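Side-chain contacts in putative glycyl-glycine endopeptidase lytM (Ruminococcus gnavus, PDB 3NYY), which is probably a metalloendopeptidase of the M23 family, a putative glycyl-glycine endopeptidase of the LytM type: residues Q21-S24 with E25-V29; Y44-A47 with T48-N52. All blocks are in the same frame, centred on the assembly; numbering follows the deposited sequence.

Interaction 1: Q21-S24 with E25-V29; sequences QPVS and ETMQV
Ser24 and Met27 meet at the start of helix 25-31, where Ser24 is the N-cap and its side chain closes the first turn. The hydroxyl OG sits between the backbone N and the carbonyl carbon (chi1 68°), a rotation that swings it over the turn to accept from Met27 N at 3.1 Å. The same residue holds the turn a second time through its backbone, Ser24 O taking Gln28 N at 2.9 Å. With an alanine here, Met27 N would probably lose its capping acceptor and Tyr44 OH its weak hydrogen-bond partner, making the first turn easier to fray.

Just before the cap, Val23 turns its side chain toward the helix. CG1 lies anti to the backbone N (chi1 -178°), which carries this methyl to the groove between two helix residues: Val23 CG1 is 3.7 Å from Met27 CB and 3.8 Å from Gln28 CG. Both helix side chains cross the valine at about a right angle, the selenomethionine Met27 touching it with CB and Gln28 with CG. Beyond that, Gln28 sends NE2 to Pro236 O of helix 235-240. Val23 also touches Val41 and Trp45, packing the loop just before the cap on helix 37-48.

A water joins the loop carbonyl to the glutamine side-chain amide: it donates to Val23 O at 2.9 Å and accepts from Gln28 NE2 at 3.2 Å.

Interaction 2: Y44-A47 with T48-N52; sequences YWMA and TDFEN
A Schellman motif ends helix 37-48, with Asp49 at positive phi and Phe50 N donating back to Trp45 O at 2.8 Å. The companion bond from Asp49 N to Met46 O is weak.

The reversal folds Phe50 under the last turn. Its ring receives Trp45 CB over the centre of one face, 3.6 Å from the centroid, a CH-pi contact. The five-membered ring of Trp45 runs nearly parallel to it, planes at 12°, but offset, with little of one ring lying over the other. Met46 lies alongside, touching Phe50 CE1 with its terminal methyl CE, and Tyr80 of helix 77-88 packs against all three side chains.

Thr48 works in both directions. Placed between the backbone N and the carbonyl carbon (chi1 62°), OG1 turns back to donate to Tyr44 O at 2.7 Å, reaching that oxygen from the face opposite to Thr48 N; it also accepts from Glu51 N, while CG2 rests over the Tyr44 ring. Glu51 OE2 lies at the edge of that ring, in its plane, and accepts from Tyr44 OH in a very short bond of 2.5 Å, the carboxylate turned 74° from the ring.

The whole is a Schellman C-terminus overlapped by an ST motif that starts at Thr48, the residue before the reversal, whose OG1 takes the N-H three residues on.

Overall arrangement
Interactions 1 and 2 come in series along the chain, at the beginning of helix 25-31 and the end of helix 37-48, two successive helices in the region matching the LytM N-terminal family. Their centres are about 11 Å apart, on the same side of the chain's centre, and they touch directly. Trp45 NE1 probably bonds to Pro22 O at 2.8 Å, and Glu51 OE2 to Ser24 N at 3.0 Å, while Gln21 packs on the indole. The start of one helix is thus tied to the end of the next, joining two helix termini within the helical part of the protein, and interaction 1 also touches helix 235-240 near the chain's C-terminal end.

Interaction 1: Q21-S24 with E25-V29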
loop_
_atom_site.group_PDB
_atom_site.type_symbol
_atom_site.label_atom_id
_atom_site.label_comp_id
_atom_site.label_asym_id
_atom_site.label_seq_id
_atom_site.Cartn_x
_atom_site.Cartn_y
_atom_site.Cartn_z
ATOM N N GLN A 21 15.392 -1.879 -6.493
ATOM C CA GLN A 21 14.874 -2.346 -7.789
ATOM C C GLN A 21 14.164 -1.244 -8.554
ATOM O O GLN A 21 12.990 -1.351 -8.835
ATOM C CB GLN A 21 13.957 -3.552 -7.598
ATOM C CG GLN A 21 14.609 -4.746 -6.980
ATOM C CD GLN A 21 15.318 -5.670 -7.939
ATOM O OE1 GLN A 21 14.689 -6.303 -8.799
ATOM N NE2 GLN A 21 16.678 -5.758 -7.792
ATOM N N PRO A 22 14.873 -0.144 -8.864
ATOM C CA PRO A 22 14.174 1.018 -9.469
ATOM C C PRO A 22 13.808 0.718 -10.930
ATOM O O PRO A 22 14.691 0.627 -11.763
ATOM C CB PRO A 22 15.209 2.121 -9.364
ATOM C CG PRO A 22 16.518 1.460 -9.293
ATOM C CD PRO A 22 16.299 0.124 -8.654
ATOM N N VAL A 23 12.519 0.643 -11.232
ATOM C CA VAL A 23 12.057 0.310 -12.596
ATOM C C VAL A 23 10.979 1.305 -12.992
ATOM O O VAL A 23 9.883 1.296 -12.413
ATOM C CB VAL A 23 11.537 -1.123 -12.652
ATOM C CG1 VAL A 23 11.097 -1.474 -14.077
ATOM C CG2 VAL A 23 12.626 -2.117 -12.160
ATOM N N SER A 24 11.314 2.162 -13.948
ATOM C CA SER A 24 10.388 3.118 -14.540
ATOM C C SER A 24 9.201 2.476 -15.240
ATOM O O SER A 24 9.216 1.319 -15.596
ATOM C CB SER A 24 11.120 3.928 -15.607
ATOM O OG SER A 24 11.493 3.123 -16.744
ATOM N N GLU A 25 8.153 3.248 -15.481
ATOM C CA GLU A 25 6.994 2.660 -16.181
ATOM C C GLU A 25 7.347 2.234 -17.627
ATOM O O GLU A 25 6.845 1.210 -18.107
ATOM C CB GLU A 25 5.748 3.582 -16.114
ATOM C CG GLU A 25 5.096 3.697 -14.686
ATOM C CD GLU A 25 4.786 2.329 -13.980
ATOM O OE1 GLU A 25 4.237 1.400 -14.625
ATOM O OE2 GLU A 25 5.091 2.183 -12.758
ATOM N N THR A 26 8.223 2.985 -18.293
ATOM C CA THR A 26 8.722 2.618 -19.642
ATOM C C THR A 26 9.344 1.228 -19.619
ATOM O O THR A 26 9.049 0.360 -20.451
ATOM C CB THR A 26 9.755 3.652 -20.153
ATOM O OG1 THR A 26 9.074 4.894 -20.342
ATOM C CG2 THR A 26 10.400 3.230 -21.471
HETATM N N MSE A 27 10.204 1.009 -18.623
HETATM C CA MSE A 27 10.838 -0.284 -18.446
HETATM C C MSE A 27 9.824 -1.366 -18.025
HETATM O O MSE A 27 9.941 -2.509 -18.441
HETATM C CB MSE A 27 12.003 -0.137 -17.452
HETATM C CG MSE A 27 12.989 -1.258 -17.457
HETATM SE SE MSE A 27 13.727 -1.609 -19.208
HETATM C CE MSE A 27 13.667 0.137 -19.947
ATOM N N GLN A 28 8.824 -1.033 -17.196
ATOM C CA GLN A 28 7.812 -2.043 -16.853
ATOM C C GLN A 28 7.063 -2.545 -18.090
ATOM O O GLN A 28 6.845 -3.732 -18.242
ATOM C CB GLN A 28 6.795 -1.554 -15.808
ATOM C CG GLN A 28 7.287 -1.710 -14.395
ATOM C CD GLN A 28 7.343 -3.155 -13.882
ATOM O OE1 GLN A 28 6.891 -4.099 -14.534
ATOM N NE2 GLN A 28 7.866 -3.305 -12.681
ATOM N N VAL A 29 6.718 -1.630 -18.986
ATOM C CA VAL A 29 6.059 -2.024 -20.217
ATOM C C VAL A 29 6.992 -2.912 -21.028
ATOM O O VAL A 29 6.578 -3.957 -21.530
ATOM C CB VAL A 29 5.647 -0.793 -21.056
ATOM C CG1 VAL A 29 5.150 -1.213 -22.458
ATOM C CG2 VAL A 29 4.587 0.076 -20.312
HETATM O O HOH W 1 8.219 -0.620 -10.916
HETATM O O HOH W 2 7.941 3.437 -11.412
#

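Interaction 2: Y44-A47 with T48-N52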
loop_
_atom_site.group_PDB
_atom_site.type_symbol
_atom_site.label_atom_id
_atom_site.label_comp_id
_atom_site.label_asym_id
_atom_site.label_seq_id
_atom_site.Cartn_x
_atom_site.Cartn_y
_atom_site.Cartn_z
ATOM N N TYR A 44 19.773 -2.299 -18.111
ATOM C CA TYR A 44 19.159 -1.019 -17.882
ATOM C C TYR A 44 19.774 -0.318 -16.692
ATOM O O TYR A 44 20.122 0.880 -16.796
ATOM C CB TYR A 44 17.665 -1.226 -17.701
ATOM C CG TYR A 44 16.919 -0.018 -17.269
ATOM C CD1 TYR A 44 16.625 0.994 -18.180
ATOM C CD2 TYR A 44 16.466 0.119 -15.963
ATOM C CE1 TYR A 44 15.906 2.118 -17.801
ATOM C CE2 TYR A 44 15.740 1.258 -15.576
ATOM C CZ TYR A 44 15.471 2.249 -16.509
ATOM O OH TYR A 44 14.786 3.361 -16.131
ATOM N N TRP A 45 19.969 -1.056 -15.591
ATOM C CA TRP A 45 20.614 -0.457 -14.411
ATOM C C TRP A 45 22.054 -0.061 -14.655
ATOM O O TRP A 45 22.518 0.976 -14.163
ATOM C CB TRP A 45 20.495 -1.343 -13.194
ATOM C CG TRP A 45 19.068 -1.476 -12.679
ATOM C CD1 TRP A 45 18.085 -0.493 -12.683
ATOM C CD2 TRP A 45 18.470 -2.646 -12.092
ATOM N NE1 TRP A 45 16.928 -0.998 -12.140
ATOM C CE2 TRP A 45 17.131 -2.307 -11.770
ATOM C CE3 TRP A 45 18.933 -3.940 -11.822
ATOM C CZ2 TRP A 45 16.245 -3.224 -11.173
ATOM C CZ3 TRP A 45 18.064 -4.869 -11.246
ATOM C CH2 TRP A 45 16.727 -4.508 -10.940
HETATM N N MSE A 46 22.807 -0.898 -15.377
HETATM C CA MSE A 46 24.176 -0.544 -15.693
HETATM C C MSE A 46 24.268 0.685 -16.571
HETATM O O MSE A 46 25.071 1.581 -16.296
HETATM C CB MSE A 46 24.901 -1.735 -16.362
HETATM C CG MSE A 46 25.301 -2.838 -15.398
HETATM SE SE MSE A 46 26.577 -2.304 -14.076
HETATM C CE MSE A 46 25.637 -2.364 -12.526
ATOM N N ALA A 47 23.425 0.758 -17.588
ATOM C CA ALA A 47 23.494 1.842 -18.555
ATOM C C ALA A 47 23.011 3.164 -17.944
ATOM O O ALA A 47 23.443 4.214 -18.409
ATOM C CB ALA A 47 22.668 1.502 -19.796
ATOM N N THR A 48 22.111 3.108 -16.949
ATOM C CA THR A 48 21.553 4.305 -16.294
ATOM C C THR A 48 22.145 4.596 -14.903
ATOM O O THR A 48 21.662 5.496 -14.220
ATOM C CB THR A 48 20.035 4.190 -16.109
ATOM O OG1 THR A 48 19.759 3.076 -15.246
ATOM C CG2 THR A 48 19.304 4.006 -17.479
ATOM N N ASP A 49 23.166 3.829 -14.490
ATOM C CA ASP A 49 23.709 3.897 -13.136
ATOM C C ASP A 49 22.533 3.826 -12.113
ATOM O O ASP A 49 22.424 4.666 -11.209
ATOM C CB ASP A 49 24.530 5.188 -12.940
ATOM C CG ASP A 49 25.687 5.328 -13.931
ATOM O OD1 ASP A 49 26.073 4.309 -14.578
ATOM O OD2 ASP A 49 26.203 6.471 -14.059
ATOM N N PHE A 50 21.673 2.825 -12.276
ATOM C CA PHE A 50 20.492 2.624 -11.403
ATOM C C PHE A 50 19.560 3.833 -11.384
ATOM O O PHE A 50 19.162 4.329 -10.322
ATOM C CB PHE A 50 20.880 2.179 -9.992
ATOM C CG PHE A 50 21.399 0.780 -9.953
ATOM C CD1 PHE A 50 22.683 0.517 -10.365
ATOM C CD2 PHE A 50 20.566 -0.285 -9.603
ATOM C CE1 PHE A 50 23.160 -0.791 -10.373
ATOM C CE2 PHE A 50 21.035 -1.557 -9.608
ATOM C CZ PHE A 50 22.329 -1.812 -9.978
ATOM N N GLU A 51 19.205 4.259 -12.584
ATOM C CA GLU A 51 18.321 5.387 -12.841
ATOM C C GLU A 51 18.846 6.721 -12.327
ATOM O O GLU A 51 18.059 7.629 -12.086
ATOM C CB GLU A 51 16.900 5.123 -12.325
ATOM C CG GLU A 51 16.199 3.937 -13.039
ATOM C CD GLU A 51 14.667 3.930 -12.850
ATOM O OE1 GLU A 51 14.187 4.353 -11.778
ATOM O OE2 GLU A 51 13.981 3.480 -13.802
ATOM N N ASN A 52 20.164 6.865 -12.266
ATOM C CA ASN A 52 20.795 8.152 -11.987
ATOM C C ASN A 52 21.191 8.970 -13.210
ATOM O O ASN A 52 21.426 10.187 -13.090
ATOM C CB ASN A 52 21.958 7.945 -11.018
ATOM C CG ASN A 52 21.472 7.710 -9.613
ATOM O OD1 ASN A 52 20.889 8.601 -9.020
ATOM N ND2 ASN A 52 21.668 6.515 -9.088
HETATM O O HOH W 3 27.068 3.245 -16.986
#